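Local coordinates for protein mannan endo-1,4-beta-mannosidase (Cryptopygus antarcticus, PDB 4OOU) that hydrolyses internal beta-1,4-mannosidic linkages in the backbones of mannans, galactomannans and glucomannans, leaving mostly short manno-oligosaccharides, at residues S150-Y155 and N223-A228; G184-G189 and S199-Q204; S194-S199 and Q217-I222; F213-I218 and N256-S261. All coordinates share one frame; numbering follows the deposited sequence.

Contact 1. Residues S150-Y155 and N223-A228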
loop_
_atom_site.group_PDB
_atom_site.type_symbol
_atom_site.label_atom_id
_atom_site.label_comp_id
_atom_site.label_asym_id
_atom_site.label_seq_id
_atom_site.Cartn_x
_atom_site.Cartn_y
_atom_site.Cartn_z
ATOM N N SER A 150 -13.951 5.298 20.200
ATOM C CA SER A 150 -13.276 6.469 20.837
ATOM C C SER A 150 -11.760 6.394 20.699
ATOM O O SER A 150 -11.092 7.420 20.486
ATOM C CB SER A 150 -13.666 6.645 22.322
ATOM O OG SER A 150 -13.337 5.504 23.106
ATOM N N LYS A 151 -11.229 5.177 20.814
ATOM C CA LYS A 151 -9.797 4.966 20.743
ATOM C C LYS A 151 -9.297 5.183 19.324
ATOM O O LYS A 151 -8.174 5.645 19.117
ATOM C CB LYS A 151 -9.439 3.560 21.246
ATOM C CG LYS A 151 -9.617 3.328 22.757
ATOM C CD LYS A 151 -9.314 1.883 23.165
ATOM C CE LYS A 151 -9.433 1.661 24.680
ATOM N NZ LYS A 151 -9.193 0.255 25.120
ATOM N N LEU A 152 -10.130 4.865 18.337
ATOM C CA LEU A 152 -9.784 5.116 16.922
ATOM C C LEU A 152 -9.693 6.587 16.621
ATOM O O LEU A 152 -8.749 7.039 15.938
ATOM C CB LEU A 152 -10.812 4.489 15.977
ATOM C CG LEU A 152 -10.524 4.499 14.460
ATOM C CD1 LEU A 152 -9.072 4.230 14.098
ATOM C CD2 LEU A 152 -11.395 3.459 13.787
ATOM N N ASN A 153 -10.674 7.332 17.134
ATOM C CA ASN A 153 -10.639 8.769 17.014
ATOM C C ASN A 153 -9.422 9.384 17.711
ATOM O O ASN A 153 -8.961 10.454 17.302
ATOM C CB ASN A 153 -11.928 9.426 17.531
ATOM C CG ASN A 153 -13.095 9.265 16.564
ATOM O OD1 ASN A 153 -13.032 9.682 15.397
ATOM N ND2 ASN A 153 -14.179 8.665 17.054
ATOM N N SER A 154 -8.892 8.738 18.747
ATOM C CA SER A 154 -7.711 9.299 19.371
ATOM C C SER A 154 -6.599 9.147 18.373
ATOM O O SER A 154 -5.794 10.076 18.187
ATOM C CB SER A 154 -7.375 8.649 20.720
ATOM O OG SER A 154 -7.301 7.257 20.618
ATOM N N TYR A 155 -6.572 7.994 17.690
ATOM C CA TYR A 155 -5.544 7.777 16.657
ATOM C C TYR A 155 -5.668 8.865 15.607
ATOM O O TYR A 155 -4.703 9.552 15.283
ATOM C CB TYR A 155 -5.633 6.408 15.990
ATOM C CG TYR A 155 -4.724 6.316 14.770
ATOM C CD1 TYR A 155 -3.334 6.377 14.899
ATOM C CD2 TYR A 155 -5.250 6.181 13.482
ATOM C CE1 TYR A 155 -2.496 6.305 13.784
ATOM C CE2 TYR A 155 -4.420 6.129 12.370
ATOM C CZ TYR A 155 -3.042 6.181 12.521
ATOM O OH TYR A 155 -2.222 6.117 11.407
ATOM N N ASN A 223 -12.603 2.393 6.550
ATOM C CA ASN A 223 -13.513 3.484 6.163
ATOM C C ASN A 223 -13.268 4.754 6.982
ATOM O O ASN A 223 -12.986 5.823 6.415
ATOM C CB ASN A 223 -14.977 3.022 6.296
ATOM C CG ASN A 223 -15.990 4.091 5.894
ATOM O OD1 ASN A 223 -16.918 4.385 6.661
ATOM N ND2 ASN A 223 -15.831 4.661 4.681
ATOM N N TRP A 224 -13.313 4.621 8.307
ATOM C CA TRP A 224 -13.092 5.771 9.169
ATOM C C TRP A 224 -11.740 6.396 8.894
ATOM O O TRP A 224 -11.618 7.625 8.870
ATOM C CB TRP A 224 -13.162 5.408 10.644
ATOM C CG TRP A 224 -14.532 5.195 11.152
ATOM C CD1 TRP A 224 -15.544 4.587 10.503
ATOM C CD2 TRP A 224 -15.040 5.552 12.447
ATOM N NE1 TRP A 224 -16.653 4.536 11.293
ATOM C CE2 TRP A 224 -16.378 5.117 12.497
ATOM C CE3 TRP A 224 -14.492 6.195 13.572
ATOM C CZ2 TRP A 224 -17.198 5.304 13.627
ATOM C CZ3 TRP A 224 -15.313 6.390 14.704
ATOM C CH2 TRP A 224 -16.650 5.937 14.717
ATOM N N ILE A 225 -10.715 5.559 8.701
ATOM C CA ILE A 225 -9.374 6.091 8.540
ATOM C C ILE A 225 -9.191 6.863 7.231
ATOM O O ILE A 225 -8.645 7.973 7.237
ATOM C CB ILE A 225 -8.320 5.002 8.707
ATOM C CG1 ILE A 225 -8.310 4.517 10.159
ATOM C CG2 ILE A 225 -6.936 5.544 8.376
ATOM C CD1 ILE A 225 -7.521 3.234 10.357
ATOM N N SER A 226 -9.668 6.288 6.122
ATOM C CA SER A 226 -9.672 6.974 4.822
ATOM C C SER A 226 -10.453 8.277 4.909
ATOM O O SER A 226 -10.050 9.321 4.363
ATOM C CB SER A 226 -10.326 6.094 3.770
ATOM O OG SER A 226 -10.366 6.726 2.509
ATOM N N SER A 227 -11.587 8.224 5.603
ATOM C CA SER A 227 -12.422 9.383 5.628
ATOM C C SER A 227 -11.602 10.544 6.144
ATOM O O SER A 227 -11.723 11.649 5.625
ATOM C CB SER A 227 -13.680 9.199 6.469
ATOM O OG SER A 227 -14.367 10.454 6.508
ATOM N N ALA A 228 -10.770 10.289 7.148
ATOM C CA ALA A 228 -10.126 11.368 7.868
ATOM C C ALA A 228 -8.896 11.889 7.117
ATOM O O ALA A 228 -8.553 13.107 7.170
ATOM C CB ALA A 228 -9.777 10.927 9.276
#
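The side-chain nitrogen ND2 of Asn-223, gripped by the carbonyls of Gly-272 and Lys-269, stands just before Trp-224 and Ile-225, which both meet Leu-152, the former also touching Asn-153. The two segments belong to helices 149-167 and 215-232, neighbours in the outer helical layer of the TIM barrel, with strand 173-177 between them in the chain. Their axes pass 10.8 Å apart and run almost the same way, at 31°, as expected when successive helices wrap one barrel. Leu-152 works as a fork between the two partners. With CG turned away from the backbone N (chi1 -173°), its branches reach forward: CD1 lies 4.0 Å from CG1 of Ile-225, the two side chains crossing at about a right angle, while CD2 sits 4.1 Å from CB of Trp-224 and equally near that indole's CE3. Replacing Leu-152 with alanine would probably open a gap between the helices, since both methyl contacts would go and the side chain of Trp-224 would lose the methyl packed against its CB and CE3. Trp-224 is also flanked by Lys-269, which makes a cation-pi contact with it, and by Glu-149, a residue of the substrate-binding site. Ile-225 reaches further along helix 149-167 to Leu-160. Asn-153 meets the indole as a polar group against carbon, its amide plane tilted 38° from that of the ring. It comes to the edge of the ring, where ND2 lies near the ring plane, 3.5 Å from CZ3 of Trp-224.

Contact 2. Residues G184-G189 and S199-Q204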
loop_
_atom_site.group_PDB
_atom_site.type_symbol
_atom_site.label_atom_id
_atom_site.label_comp_id
_atom_site.label_asym_id
_atom_site.label_seq_id
_atom_site.Cartn_x
_atom_site.Cartn_y
_atom_site.Cartn_z
ATOM N N GLY A 184 -4.869 -11.295 6.795
ATOM C CA GLY A 184 -3.999 -11.970 7.739
ATOM C C GLY A 184 -4.619 -12.152 9.112
ATOM O O GLY A 184 -4.491 -13.200 9.713
ATOM N N THR A 185 -5.298 -11.108 9.588
ATOM C CA THR A 185 -5.850 -11.084 10.928
ATOM C C THR A 185 -7.367 -11.061 10.834
ATOM O O THR A 185 -8.071 -10.740 11.787
ATOM C CB THR A 185 -5.274 -9.892 11.731
ATOM O OG1 THR A 185 -5.272 -8.699 10.925
ATOM C CG2 THR A 185 -3.870 -10.223 12.143
ATOM N N LEU A 186 -7.862 -11.433 9.662
ATOM C CA LEU A 186 -9.291 -11.524 9.385
ATOM C C LEU A 186 -9.861 -12.698 10.159
ATOM O O LEU A 186 -9.172 -13.677 10.318
ATOM C CB LEU A 186 -9.484 -11.751 7.885
ATOM C CG LEU A 186 -10.827 -11.761 7.144
ATOM C CD1 LEU A 186 -10.873 -12.912 6.142
ATOM C CD2 LEU A 186 -12.042 -11.800 8.054
ATOM N N GLN A 187 -11.100 -12.570 10.642
ATOM C CA GLN A 187 -11.875 -13.667 11.266
ATOM C C GLN A 187 -12.983 -14.101 10.303
ATOM O O GLN A 187 -14.034 -13.457 10.220
ATOM C CB GLN A 187 -12.501 -13.190 12.591
ATOM C CG GLN A 187 -13.313 -14.220 13.366
ATOM C CD GLN A 187 -13.898 -13.623 14.627
ATOM O OE1 GLN A 187 -14.795 -12.807 14.573
ATOM N NE2 GLN A 187 -13.384 -14.022 15.763
ATOM N N PRO A 188 -12.746 -15.175 9.540
ATOM C CA PRO A 188 -13.738 -15.500 8.518
ATOM C C PRO A 188 -15.041 -16.074 9.098
ATOM O O PRO A 188 -15.028 -16.638 10.189
ATOM C CB PRO A 188 -13.008 -16.532 7.619
ATOM C CG PRO A 188 -11.569 -16.493 8.017
ATOM C CD PRO A 188 -11.554 -16.030 9.445
ATOM N N GLY A 189 -16.130 -15.935 8.344
ATOM C CA GLY A 189 -17.459 -16.324 8.779
ATOM C C GLY A 189 -18.543 -15.790 7.851
ATOM O O GLY A 189 -18.299 -14.903 7.041
ATOM N N SER A 199 -16.799 -16.766 4.001
ATOM C CA SER A 199 -16.864 -18.171 4.346
ATOM C C SER A 199 -16.004 -19.014 3.440
ATOM O O SER A 199 -15.684 -20.155 3.782
ATOM C CB SER A 199 -18.317 -18.681 4.338
ATOM O OG SER A 199 -19.038 -18.214 3.227
ATOM N N THR A 200 -15.616 -18.465 2.301
ATOM C CA THR A 200 -14.703 -19.180 1.412
ATOM C C THR A 200 -13.217 -19.026 1.769
ATOM O O THR A 200 -12.395 -19.720 1.214
ATOM C CB THR A 200 -14.886 -18.687 -0.024
ATOM O OG1 THR A 200 -14.505 -17.312 -0.075
ATOM C CG2 THR A 200 -16.358 -18.832 -0.434
ATOM N N LEU A 201 -12.864 -18.128 2.683
ATOM C CA LEU A 201 -11.463 -17.677 2.759
ATOM C C LEU A 201 -10.622 -18.527 3.685
ATOM O O LEU A 201 -9.439 -18.774 3.409
ATOM C CB LEU A 201 -11.378 -16.193 3.145
ATOM C CG LEU A 201 -12.226 -15.244 2.281
ATOM C CD1 LEU A 201 -11.885 -13.783 2.581
ATOM C CD2 LEU A 201 -12.037 -15.445 0.781
ATOM N N ALA A 202 -11.233 -18.996 4.766
ATOM C CA ALA A 202 -10.518 -19.814 5.726
ATOM C C ALA A 202 -9.696 -20.893 4.999
ATOM O O ALA A 202 -8.476 -20.972 5.188
ATOM C CB ALA A 202 -11.489 -20.442 6.710
ATOM N N ALA A 203 -10.347 -21.690 4.147
ATOM C CA ALA A 203 -9.639 -22.775 3.438
ATOM C C ALA A 203 -8.708 -22.230 2.334
ATOM O O ALA A 203 -7.821 -22.918 1.849
ATOM C CB ALA A 203 -10.621 -23.797 2.869
ATOM N N GLN A 204 -8.899 -20.986 1.935
ATOM C CA GLN A 204 -7.914 -20.349 1.073
ATOM C C GLN A 204 -6.695 -19.846 1.884
ATOM O O GLN A 204 -5.716 -19.425 1.300
ATOM C CB GLN A 204 -8.560 -19.218 0.264
ATOM C CG GLN A 204 -9.776 -19.650 -0.557
ATOM C CD GLN A 204 -9.427 -20.492 -1.781
ATOM O OE1 GLN A 204 -8.325 -21.063 -1.903
ATOM N NE2 GLN A 204 -10.375 -20.569 -2.706
#
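Pro-188 lays its ring against the backbone of Ala-202, and of all residues in this contact it has the most surface covered. Its CG is 4.1 Å from the amide N of Ala-202 and 4.2 Å from the CB of the same residue, a proline ring carbon packed against both the backbone N and the methyl. Leu-201, one residue earlier, turns inward instead. Its CD1 meets CD1 of Leu-186 at 3.8 Å, methyl to methyl, and the two leucine side chains cross at about a right angle, each sending one branch to the meeting point. In Leu-186, CG anti to the backbone N (chi1 -173°) carries that branch across toward segment 199-204. Both leucines are buried, whereas Ser-199 and Ala-202 are exposed and Pro-188 and Gly-189 partly so. Ser-199 is covered in a different manner: its CB points away, so it is the main chain that approaches Gly-189, the CA atoms of Ser-199 and Gly-189 being 4.8 Å apart. The O of Gly-189 stands 3.9 Å from the N of Ser-199, too far for a bond, and Gly-189 is instead tied by backbone hydrogen bonding to Thr-198. The hydroxyl OG of Ser-199 bonds to Asp-197. Two parts of one irregular loop thus meet through apolar contacts and backbone proximity, with no polar bond between the segments. That loop, joining strand 179-180 to helix 215-232, bears two substrate-binding residues, Gln-187 and Gln-204, consistent with a loop that helps line the substrate cleft of this family 5 TIM barrel.

Contact 3. Residues S194-S199 and Q217-I222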
loop_
_atom_site.group_PDB
_atom_site.type_symbol
_atom_site.label_atom_id
_atom_site.label_comp_id
_atom_site.label_asym_id
_atom_site.label_seq_id
_atom_site.Cartn_x
_atom_site.Cartn_y
_atom_site.Cartn_z
ATOM N N SER A 194 -22.920 -9.451 1.629
ATOM C CA SER A 194 -21.798 -10.178 1.031
ATOM C C SER A 194 -20.461 -9.411 1.007
ATOM O O SER A 194 -19.411 -10.032 0.789
ATOM C CB SER A 194 -22.166 -10.658 -0.365
ATOM O OG SER A 194 -22.176 -9.576 -1.264
ATOM N N CYS A 195 -20.507 -8.088 1.211
ATOM C CA CYS A 195 -19.363 -7.350 1.746
ATOM C C CYS A 195 -18.716 -7.941 3.006
ATOM O O CYS A 195 -17.520 -7.689 3.232
ATOM C CB CYS A 195 -19.727 -5.916 2.135
ATOM S SG CYS A 195 -20.274 -4.880 0.784
ATOM N N TYR A 196 -19.490 -8.634 3.853
ATOM C CA TYR A 196 -18.961 -9.220 5.101
ATOM C C TYR A 196 -18.798 -10.761 5.041
ATOM O O TYR A 196 -18.053 -11.328 5.828
ATOM C CB TYR A 196 -19.798 -8.779 6.325
ATOM C CG TYR A 196 -20.096 -7.276 6.413
ATOM C CD1 TYR A 196 -19.158 -6.323 5.985
ATOM C CD2 TYR A 196 -21.328 -6.802 6.908
ATOM C CE1 TYR A 196 -19.443 -4.953 6.040
ATOM C CE2 TYR A 196 -21.614 -5.436 6.983
ATOM C CZ TYR A 196 -20.664 -4.511 6.546
ATOM O OH TYR A 196 -20.897 -3.148 6.602
ATOM N N ASP A 197 -19.460 -11.448 4.111
ATOM C CA ASP A 197 -19.365 -12.915 4.080
ATOM C C ASP A 197 -17.996 -13.344 3.579
ATOM O O ASP A 197 -17.615 -12.964 2.483
ATOM C CB ASP A 197 -20.451 -13.525 3.179
ATOM C CG ASP A 197 -20.448 -15.057 3.205
ATOM O OD1 ASP A 197 -19.541 -15.690 2.614
ATOM O OD2 ASP A 197 -21.373 -15.630 3.813
ATOM N N THR A 198 -17.275 -14.139 4.359
ATOM C CA THR A 198 -15.906 -14.534 4.012
ATOM C C THR A 198 -15.712 -16.044 4.223
ATOM O O THR A 198 -14.618 -16.547 4.549
ATOM C CB THR A 198 -14.865 -13.717 4.830
ATOM O OG1 THR A 198 -15.017 -13.905 6.248
ATOM C CG2 THR A 198 -14.984 -12.210 4.545
ATOM N N SER A 199 -16.799 -16.766 4.001
ATOM C CA SER A 199 -16.864 -18.171 4.346
ATOM C C SER A 199 -16.004 -19.014 3.440
ATOM O O SER A 199 -15.684 -20.155 3.782
ATOM C CB SER A 199 -18.317 -18.681 4.338
ATOM O OG SER A 199 -19.038 -18.214 3.227
ATOM N N GLN A 217 -15.518 -5.151 10.974
ATOM C CA GLN A 217 -14.653 -4.236 11.723
ATOM C C GLN A 217 -13.494 -3.783 10.868
ATOM O O GLN A 217 -13.190 -2.578 10.822
ATOM C CB GLN A 217 -14.152 -4.843 13.021
ATOM C CG GLN A 217 -15.273 -5.221 13.977
ATOM C CD GLN A 217 -16.195 -4.061 14.257
ATOM O OE1 GLN A 217 -15.773 -3.017 14.768
ATOM N NE2 GLN A 217 -17.472 -4.226 13.906
ATOM N N ILE A 218 -12.874 -4.721 10.153
ATOM C CA ILE A 218 -11.836 -4.338 9.177
ATOM C C ILE A 218 -12.284 -3.164 8.308
ATOM O O ILE A 218 -11.602 -2.146 8.257
ATOM C CB ILE A 218 -11.402 -5.483 8.233
ATOM C CG1 ILE A 218 -10.627 -6.568 9.014
ATOM C CG2 ILE A 218 -10.563 -4.905 7.091
ATOM C CD1 ILE A 218 -10.255 -7.793 8.218
ATOM N N LEU A 219 -13.425 -3.324 7.637
ATOM C CA LEU A 219 -13.922 -2.338 6.658
ATOM C C LEU A 219 -14.362 -1.043 7.292
ATOM O O LEU A 219 -14.192 0.016 6.684
ATOM C CB LEU A 219 -15.105 -2.906 5.840
ATOM C CG LEU A 219 -14.760 -4.074 4.913
ATOM C CD1 LEU A 219 -16.014 -4.659 4.296
ATOM C CD2 LEU A 219 -13.786 -3.608 3.841
ATOM N N LYS A 220 -14.946 -1.134 8.486
ATOM C CA LYS A 220 -15.330 0.045 9.244
ATOM C C LYS A 220 -14.057 0.806 9.628
ATOM O O LYS A 220 -13.950 2.042 9.500
ATOM C CB LYS A 220 -16.071 -0.374 10.505
ATOM C CG LYS A 220 -16.616 0.807 11.299
ATOM C CD LYS A 220 -16.567 0.572 12.799
ATOM C CE LYS A 220 -17.588 1.437 13.494
ATOM N NZ LYS A 220 -17.601 1.100 14.926
ATOM N N THR A 221 -13.077 0.052 10.104
ATOM C CA THR A 221 -11.839 0.672 10.523
ATOM C C THR A 221 -11.163 1.377 9.356
ATOM O O THR A 221 -10.725 2.536 9.491
ATOM C CB THR A 221 -10.923 -0.357 11.171
ATOM O OG1 THR A 221 -11.591 -0.864 12.317
ATOM C CG2 THR A 221 -9.621 0.258 11.589
ATOM N N ILE A 222 -11.112 0.728 8.196
ATOM C CA ILE A 222 -10.428 1.387 7.094
ATOM C C ILE A 222 -11.287 2.540 6.523
ATOM O O ILE A 222 -10.757 3.584 6.157
ATOM C CB ILE A 222 -9.629 0.437 6.085
ATOM C CG1 ILE A 222 -9.737 0.916 4.644
ATOM C CG2 ILE A 222 -9.915 -1.081 6.176
ATOM C CD1 ILE A 222 -10.830 0.243 3.885
#
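Leu-219 leans its CG beside the backbone N (chi1 -66°) and then extends one branch fully (chi2 173°), which carries CD1 out to meet Tyr-196 and Cys-195. The ring of Tyr-196, its own CG likewise beside the backbone N, receives this methyl at its edge and in its plane, CE1 being 3.9 Å from CD1 of Leu-219. The contact is thus a loop of the TIM barrel resting on one of its outer helices: residues 217-222 belong to helix 215-232, whereas residues 194-199 lie in the long connection that follows strand 179-180. A single methyl does nearly all the work, since CD1 of Leu-219 also lies 3.5 Å from the carbonyl O of Cys-195 and 4.5 Å from its CB. Little surface is buried, and further ties probably help to place the loop. Cys-195 is joined by a disulfide to Cys-262 of helix 260-267, and Leu-263 and Ala-266 of that helix pack on Leu-219 as well. Lys-220, on the helix next to Leu-219, extends away from the loop and makes a salt bridge with Glu-149. Within the helix, Gln-217 O accepts from both the N and the OG1 of Thr-221, the hydroxyl at 2.8 Å and above the carbonyl plane. Past Tyr-196 the loop is folded by an Asx turn, which holds the Asp-197 carboxylate close to its own main chain. There OD1 of Asp-197 accepts from OG of Ser-199 at 2.6 Å, on its syn side, and from N of Ser-199 at 3.3 Å, in a nearly straight bond (170°) arriving from above the carboxylate plane.

Contact 4. Residues F213-I218 and N256-S261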
loop_
_atom_site.group_PDB
_atom_site.type_symbol
_atom_site.label_atom_id
_atom_site.label_comp_id
_atom_site.label_asym_id
_atom_site.label_seq_id
_atom_site.Cartn_x
_atom_site.Cartn_y
_atom_site.Cartn_z
ATOM N N PHE A 213 -10.296 -10.117 13.596
ATOM C CA PHE A 213 -11.274 -9.127 13.176
ATOM C C PHE A 213 -12.266 -9.676 12.138
ATOM O O PHE A 213 -11.867 -10.281 11.142
ATOM C CB PHE A 213 -10.573 -7.934 12.534
ATOM C CG PHE A 213 -9.333 -7.476 13.256
ATOM C CD1 PHE A 213 -9.421 -6.892 14.506
ATOM C CD2 PHE A 213 -8.083 -7.587 12.657
ATOM C CE1 PHE A 213 -8.291 -6.463 15.155
ATOM C CE2 PHE A 213 -6.949 -7.151 13.315
ATOM C CZ PHE A 213 -7.053 -6.593 14.567
ATOM N N PRO A 214 -13.567 -9.436 12.343
ATOM C CA PRO A 214 -14.495 -9.704 11.271
ATOM C C PRO A 214 -14.429 -8.623 10.178
ATOM O O PRO A 214 -14.161 -7.426 10.457
ATOM C CB PRO A 214 -15.853 -9.683 11.973
ATOM C CG PRO A 214 -15.552 -9.820 13.424
ATOM C CD PRO A 214 -14.264 -9.100 13.590
ATOM N N MET A 215 -14.680 -9.044 8.941
ATOM C CA MET A 215 -14.627 -8.122 7.828
ATOM C C MET A 215 -15.314 -6.827 8.175
ATOM O O MET A 215 -14.837 -5.757 7.795
ATOM C CB MET A 215 -15.286 -8.712 6.603
ATOM C CG MET A 215 -14.925 -7.982 5.330
ATOM S SD MET A 215 -13.282 -8.437 4.799
ATOM C CE MET A 215 -12.661 -6.784 4.565
ATOM N N LYS A 216 -16.430 -6.905 8.893
ATOM C CA LYS A 216 -17.145 -5.687 9.223
ATOM C C LYS A 216 -16.245 -4.693 9.961
ATOM O O LYS A 216 -16.230 -3.514 9.623
ATOM C CB LYS A 216 -18.422 -5.945 10.036
ATOM C CG LYS A 216 -19.118 -4.623 10.390
ATOM C CD LYS A 216 -20.551 -4.747 10.882
ATOM C CE LYS A 216 -21.182 -3.365 10.851
ATOM N NZ LYS A 216 -22.524 -3.357 11.473
ATOM N N GLN A 217 -15.518 -5.151 10.974
ATOM C CA GLN A 217 -14.653 -4.236 11.723
ATOM C C GLN A 217 -13.494 -3.783 10.868
ATOM O O GLN A 217 -13.190 -2.578 10.822
ATOM C CB GLN A 217 -14.152 -4.843 13.021
ATOM C CG GLN A 217 -15.273 -5.221 13.977
ATOM C CD GLN A 217 -16.195 -4.061 14.257
ATOM O OE1 GLN A 217 -15.773 -3.017 14.768
ATOM N NE2 GLN A 217 -17.472 -4.226 13.906
ATOM N N ILE A 218 -12.874 -4.721 10.153
ATOM C CA ILE A 218 -11.836 -4.338 9.177
ATOM C C ILE A 218 -12.284 -3.164 8.308
ATOM O O ILE A 218 -11.602 -2.146 8.257
ATOM C CB ILE A 218 -11.402 -5.483 8.233
ATOM C CG1 ILE A 218 -10.627 -6.568 9.014
ATOM C CG2 ILE A 218 -10.563 -4.905 7.091
ATOM C CD1 ILE A 218 -10.255 -7.793 8.218
ATOM N N ASN A 256 -15.031 -8.600 -4.305
ATOM C CA ASN A 256 -14.293 -7.358 -4.060
ATOM C C ASN A 256 -14.815 -6.770 -2.754
ATOM O O ASN A 256 -15.852 -6.112 -2.740
ATOM C CB ASN A 256 -14.502 -6.372 -5.223
ATOM C CG ASN A 256 -13.743 -5.054 -5.054
ATOM O OD1 ASN A 256 -13.077 -4.791 -4.034
ATOM N ND2 ASN A 256 -13.854 -4.202 -6.069
ATOM N N HIS A 257 -14.089 -6.989 -1.660
ATOM C CA HIS A 257 -14.543 -6.529 -0.361
ATOM C C HIS A 257 -14.296 -5.073 -0.066
ATOM O O HIS A 257 -14.710 -4.622 0.989
ATOM C CB HIS A 257 -13.906 -7.343 0.763
ATOM C CG HIS A 257 -14.553 -8.661 0.971
ATOM N ND1 HIS A 257 -14.129 -9.804 0.331
ATOM C CD2 HIS A 257 -15.609 -9.021 1.733
ATOM C CE1 HIS A 257 -14.888 -10.821 0.701
ATOM N NE2 HIS A 257 -15.801 -10.372 1.549
ATOM N N TYR A 258 -13.644 -4.340 -0.970
ATOM C CA TYR A 258 -13.199 -2.973 -0.676
ATOM C C TYR A 258 -13.729 -1.914 -1.655
ATOM O O TYR A 258 -13.254 -0.770 -1.660
ATOM C CB TYR A 258 -11.669 -2.935 -0.580
ATOM C CG TYR A 258 -11.082 -3.968 0.394
ATOM C CD1 TYR A 258 -10.789 -5.240 -0.019
ATOM C CD2 TYR A 258 -10.818 -3.652 1.709
ATOM C CE1 TYR A 258 -10.246 -6.169 0.841
ATOM C CE2 TYR A 258 -10.281 -4.577 2.577
ATOM C CZ TYR A 258 -9.995 -5.844 2.134
ATOM O OH TYR A 258 -9.460 -6.809 2.981
ATOM N N LYS A 259 -14.731 -2.282 -2.456
ATOM C CA LYS A 259 -15.437 -1.303 -3.307
ATOM C C LYS A 259 -16.113 -0.214 -2.489
ATOM O O LYS A 259 -16.533 -0.451 -1.367
ATOM C CB LYS A 259 -16.457 -1.963 -4.279
ATOM C CG LYS A 259 -17.411 -3.065 -3.778
ATOM C CD LYS A 259 -18.001 -3.781 -5.004
ATOM C CE LYS A 259 -19.141 -4.760 -4.706
ATOM N NZ LYS A 259 -18.720 -6.168 -4.425
ATOM N N ASP A 260 -16.191 0.985 -3.053
ATOM C CA ASP A 260 -16.903 2.093 -2.399
ATOM C C ASP A 260 -18.122 1.606 -1.581
ATOM O O ASP A 260 -18.116 1.749 -0.356
ATOM C CB ASP A 260 -17.347 3.145 -3.423
ATOM C CG ASP A 260 -16.177 3.910 -4.052
ATOM O OD1 ASP A 260 -15.023 3.392 -4.163
ATOM O OD2 ASP A 260 -16.437 5.061 -4.464
ATOM N N SER A 261 -19.143 1.019 -2.224
ATOM C CA SER A 261 -20.385 0.588 -1.497
ATOM C C SER A 261 -20.075 -0.096 -0.140
ATOM O O SER A 261 -20.592 0.323 0.915
ATOM C CB SER A 261 -21.358 -0.274 -2.370
ATOM O OG SER A 261 -21.031 -1.660 -2.414
#
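Met-215 runs past His-257 to Tyr-258 and can be traced atom by atom. From CB the chain sets off with CG anti to the backbone N (chi1 -164°), which brings CG to 3.8 Å from CD2 of His-257. A bend at the next bond brings SD obliquely to the same imidazole: the sulfur lies 4.3 Å from the ring centroid and 32° off its normal, a sulfur-aromatic contact. A second bend sends CE on to Tyr-258, where it is 3.6 Å from OH and 3.7 Å from CZ, the two side chains crossing at about a right angle. The same methyl also lies 4.0 Å from CB of His-257. In the TIM barrel this joins the first turn of helix 215-232, with Pro-214 at its N-cap, to the loop that leads into helix 260-267. All three touching residues are buried. An alanine in place of Met-215 is likely to open a gap beside the two rings, with the imidazole losing its sulfur neighbour and the phenol its methyl. Both rings are also held by polar partners beyond the contact: NE2 of His-257 bonds to O of Asp-197, and OH of Tyr-258 to OE2 of Glu-183. The loop that carries them is folded by an Asx turn in which OD1 of Asn-256 accepts from N of Tyr-258 at 3.1 Å, the donor lying above the amide plane.

In the fold
Helix 215-232 runs through three of the four contacts. Contacts 3 and 4 nearly coincide, their centres 3 Å apart; that of contact 1, farther along the helix, is about 16 and 15 Å from theirs, respectively. Contact 1 still touches contact 3, CD2 of Leu-152 lying 4.3 Å from CG2 of Thr-221. Contact 2, about 25 Å from contact 1 between centres, shares Ser-199 with contact 3 and adjoins contact 4 through probable backbone hydrogen bonds between 184-189 and Phe-213. Contact 4 approaches the catalytic site: the side chain of Tyr-258 is about 8 Å from that of Glu-181, the probable proton donor/acceptor, while in contact 2 that of Leu-201 is about 5 Å from that of substrate-binding Trp-243.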